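Local coordinates for protein probable mannosyltransferase KTR4 (Saccharomyces cerevisiae, PDB 5A07) that is a probable mannosyltransferase of the glycolipid 2-alpha-mannosyltransferase family, with a GT-A type fold that holds guanosine-5'-diphosphate and a manganese ion in this structure, at residues N416-A419 and T420-H424; N290-F293 and A294-K297. One frame throughout, in Å; residues are numbered along the deposited sequence.

Interaction 1: N416-A419 and T420-H424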
# COMPACT_ATOMS: atom_id res chain seq x y z
N ASN B 416 -10.31 4.30 -9.17
CA ASN B 416 -9.22 5.22 -8.83
C ASN B 416 -9.69 6.18 -7.71
O ASN B 416 -10.71 6.85 -7.88
CB ASN B 416 -8.84 6.02 -10.06
CG ASN B 416 -7.48 6.69 -9.94
OD1 ASN B 416 -6.84 6.68 -8.88
ND2 ASN B 416 -7.08 7.31 -11.00
N CYS B 417 -8.95 6.17 -6.60
CA CYS B 417 -9.20 7.10 -5.50
C CYS B 417 -8.18 8.21 -5.43
O CYS B 417 -8.20 9.02 -4.53
CB CYS B 417 -9.31 6.33 -4.19
SG CYS B 417 -10.07 7.39 -2.92
N GLN B 418 -7.27 8.29 -6.41
CA GLN B 418 -6.17 9.22 -6.32
C GLN B 418 -6.66 10.70 -6.29
O GLN B 418 -6.05 11.50 -5.60
CB GLN B 418 -5.14 9.00 -7.42
CG GLN B 418 -3.91 9.91 -7.35
CD GLN B 418 -3.03 9.53 -6.18
OE1 GLN B 418 -2.71 8.35 -5.99
NE2 GLN B 418 -2.65 10.48 -5.40
N ALA B 419 -7.74 11.05 -7.01
CA ALA B 419 -8.26 12.41 -6.99
C ALA B 419 -8.66 12.83 -5.60
O ALA B 419 -8.43 13.96 -5.22
CB ALA B 419 -9.45 12.57 -7.94
N THR B 420 -9.24 11.91 -4.82
CA THR B 420 -9.62 12.19 -3.44
C THR B 420 -8.40 12.50 -2.56
O THR B 420 -8.39 13.48 -1.80
CB THR B 420 -10.47 11.05 -2.84
OG1 THR B 420 -11.67 10.96 -3.59
CG2 THR B 420 -10.77 11.27 -1.35
N TRP B 421 -7.34 11.73 -2.73
CA TRP B 421 -6.11 11.96 -2.02
C TRP B 421 -5.48 13.34 -2.43
O TRP B 421 -5.05 14.12 -1.55
CB TRP B 421 -5.08 10.80 -2.34
CG TRP B 421 -3.84 10.93 -1.54
CD1 TRP B 421 -2.68 11.56 -1.89
CD2 TRP B 421 -3.68 10.52 -0.19
NE1 TRP B 421 -1.83 11.57 -0.86
CE2 TRP B 421 -2.43 10.94 0.21
CE3 TRP B 421 -4.54 9.89 0.74
CZ2 TRP B 421 -1.94 10.71 1.48
CZ3 TRP B 421 -4.05 9.63 2.05
CH2 TRP B 421 -2.78 10.07 2.40
N ILE B 422 -5.47 13.62 -3.70
CA ILE B 422 -4.95 14.93 -4.19
C ILE B 422 -5.78 16.07 -3.61
O ILE B 422 -5.22 17.05 -3.07
CB ILE B 422 -4.96 15.05 -5.72
CG1 ILE B 422 -3.93 14.08 -6.32
CG2 ILE B 422 -4.62 16.49 -6.19
CD1 ILE B 422 -4.07 13.87 -7.78
N ARG B 423 -7.07 15.94 -3.70
CA ARG B 423 -7.98 17.02 -3.26
C ARG B 423 -7.92 17.29 -1.76
O ARG B 423 -7.94 18.46 -1.34
CB ARG B 423 -9.39 16.68 -3.68
CG ARG B 423 -10.48 17.68 -3.24
CD ARG B 423 -11.85 17.23 -3.71
NE ARG B 423 -11.82 17.22 -5.14
CZ ARG B 423 -12.10 16.20 -5.98
NH1 ARG B 423 -12.55 15.05 -5.52
NH2 ARG B 423 -11.94 16.39 -7.29
N HIS B 424 -7.86 16.25 -0.96
CA HIS B 424 -8.07 16.35 0.50
C HIS B 424 -6.87 16.05 1.37
O HIS B 424 -6.84 16.43 2.56
CB HIS B 424 -9.18 15.42 0.95
CG HIS B 424 -10.51 15.78 0.39
ND1 HIS B 424 -11.21 16.88 0.83
CD2 HIS B 424 -11.25 15.20 -0.55
CE1 HIS B 424 -12.33 16.97 0.15
NE2 HIS B 424 -12.38 15.96 -0.70
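Q418 and A419 open the short helix 418-425 and bond through their carbonyls to I422 and R423 one turn on. C417 stands at the N-cap position. This start of a helix packs against strand 256-262 of the GT-A sheet and against helix 65-80.

Backbone bonds come first. I422 N reaches Q418 O at 2.9 Å, and R423 N reaches A419 O at 2.8 Å. The turn before them is slacker: C417 O receives only weak bonds from T420 N and W421 N. Ahead of the helix, N416 OD1 accepts from Q418 N at 3.0 Å and closes an Asx turn. The N-H comes from above the carbonyl plane of the amide, 49° out of it.

Side-chain packing follows. The Q418 chain bends at chi2 (71°), which turns its NE2 toward W421. NE2 of Q418 then lies 3.7 Å from CD1 of W421, with amide and indole planes 69° apart. CG of Q418 also meets CD1 of I422. The W421 indole itself meets the rings of W295, F258 and F317 edge-to-face.

Polar and sulfur groups are held from outside the turn. T420 OG1 is hydrogen-bonded to D298 OD2, and R423 NH1 to N72 OD1. C417 is tied to C315 by a disulfide, which fixes the start of the helix to another part of the chain. SG of C417 lies 3.7 Å from CB of T420.

Interaction 2: N290-F293 and A294-K297. With ACT (acetate ion), chain H.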
# COMPACT_ATOMS: atom_id res chain seq x y z
N ASN B 290 -3.94 15.36 12.34
CA ASN B 290 -3.80 15.55 10.93
C ASN B 290 -3.97 14.27 10.07
O ASN B 290 -3.36 14.17 8.99
CB ASN B 290 -2.45 16.23 10.57
CG ASN B 290 -2.50 16.98 9.22
OD1 ASN B 290 -1.51 17.08 8.37
ND2 ASN B 290 -3.67 17.51 8.96
N GLY B 291 -4.79 13.35 10.54
CA GLY B 291 -5.10 12.13 9.82
C GLY B 291 -5.86 12.37 8.53
O GLY B 291 -6.52 13.43 8.31
N ALA B 292 -5.82 11.37 7.66
CA ALA B 292 -6.44 11.50 6.35
C ALA B 292 -7.93 11.22 6.40
O ALA B 292 -8.42 10.32 5.76
CB ALA B 292 -5.75 10.59 5.36
N PHE B 293 -8.67 12.02 7.18
CA PHE B 293 -10.05 11.68 7.46
C PHE B 293 -11.00 11.87 6.30
O PHE B 293 -11.88 11.07 6.11
CB PHE B 293 -10.56 12.48 8.67
CG PHE B 293 -9.69 12.31 9.88
CD1 PHE B 293 -9.47 11.07 10.43
CD2 PHE B 293 -9.09 13.41 10.47
CE1 PHE B 293 -8.65 10.91 11.55
CE2 PHE B 293 -8.29 13.24 11.60
CZ PHE B 293 -8.05 11.98 12.11
N ALA B 294 -10.81 12.91 5.49
CA ALA B 294 -11.64 13.10 4.36
C ALA B 294 -11.54 11.92 3.34
O ALA B 294 -12.54 11.45 2.77
CB ALA B 294 -11.30 14.44 3.73
N TRP B 295 -10.34 11.46 3.13
CA TRP B 295 -10.08 10.32 2.23
C TRP B 295 -10.82 9.07 2.66
O TRP B 295 -11.37 8.37 1.81
CB TRP B 295 -8.58 10.06 2.21
CG TRP B 295 -8.04 8.99 1.35
CD1 TRP B 295 -8.10 8.92 -0.00
CD2 TRP B 295 -7.29 7.85 1.76
NE1 TRP B 295 -7.44 7.80 -0.46
CE2 TRP B 295 -6.91 7.15 0.61
CE3 TRP B 295 -6.92 7.35 2.97
CZ2 TRP B 295 -6.19 5.97 0.65
CZ3 TRP B 295 -6.16 6.19 3.02
CH2 TRP B 295 -5.81 5.52 1.86
N LEU B 296 -10.90 8.80 3.96
CA LEU B 296 -11.72 7.69 4.47
C LEU B 296 -13.26 7.88 4.32
O LEU B 296 -14.01 6.93 4.27
CB LEU B 296 -11.44 7.48 5.93
CG LEU B 296 -9.98 7.26 6.32
CD1 LEU B 296 -9.82 7.14 7.80
CD2 LEU B 296 -9.49 5.97 5.62
N LYS B 297 -13.72 9.12 4.21
CA LYS B 297 -15.15 9.43 4.29
C LYS B 297 -15.75 9.92 3.00
O LYS B 297 -16.92 10.25 2.97
CB LYS B 297 -15.36 10.49 5.37
CG LYS B 297 -14.89 10.13 6.74
CD LYS B 297 -15.55 8.91 7.34
CE LYS B 297 -17.07 9.02 7.33
NZ LYS B 297 -17.74 7.83 8.02
C ACT H . -21.55 7.40 8.61
O ACT H . -21.89 7.88 7.49
OXT ACT H . -20.38 7.40 9.07
CH3 ACT H . -22.63 6.77 9.47
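A292 and W295 meet at the start of helix 293-297, where A292 is the N-cap residue and the centre of an inverse gamma turn. The helix is little more than one turn long, and two of its bonds are weak. L296 N is 3.4 Å from A292 O, and K297 N is 3.3 Å from F293 O. K297 N also bonds to A294 O at 3.0 Å.

The tight part is made by W295, L296, F293 and K297. CB of A292 is 4.2 Å from CE3 of W295, an apolar touch at the six-membered ring. The W295 chain runs on past it: CG is anti to the backbone N (chi1 -178°), which carries the indole away from this turn into the core. There it stacks on F317, and its NE1 is hydrogen-bonded to N261 OD1. The isobutyl group of L296 comes alongside the A292 carbonyl, with CG 3.5 Å from A292 O. It then packs on helix 354-365. The F293 ring folds back over the loop, with G291 C 3.8 Å above the centre of one face. Helix 43-53 also packs on F293. In K297, chi1 (-58°) sets CG beside the backbone N, and CG of K297 lies 3.2 Å from F293 O.

The looser side is that of A294, which is partly exposed and touches H424.

Beyond CG the K297 chain bends at chi2 and chi3, and NZ points away from the turn. NZ of K297 bonds to OXT of an acetate ion at 2.9 Å, probably picked up from the crystallisation solution. The protein itself also grips NZ, through G311 O, L53 O and Y306 OH. Four oxygens thus lie within bonding reach of the ammonium, which has three N-H to give, so one N-H is probably shared. The acetate, which Y306 also bonds, probably balances its positive charge.

Following the chain from the N terminus, interaction 2 comes first, after helix 272-282, and interaction 1 follows near the C-terminal end. They are in series and neither nest nor cross. Each is local: 290-293 runs straight into 294-297, and 416-419 into 420-424, so neither closes a long loop. Their centres are 11 Å apart and they touch in space. SG of C417 lies 3.6 Å from NE1 of W295, and CG2 of T420 lies 3.8 Å from CA of W295. Helices 293-297 and 418-425 therefore pack together. Both reach N261 of strand 256-262, joining the late helix to the mixed sheet.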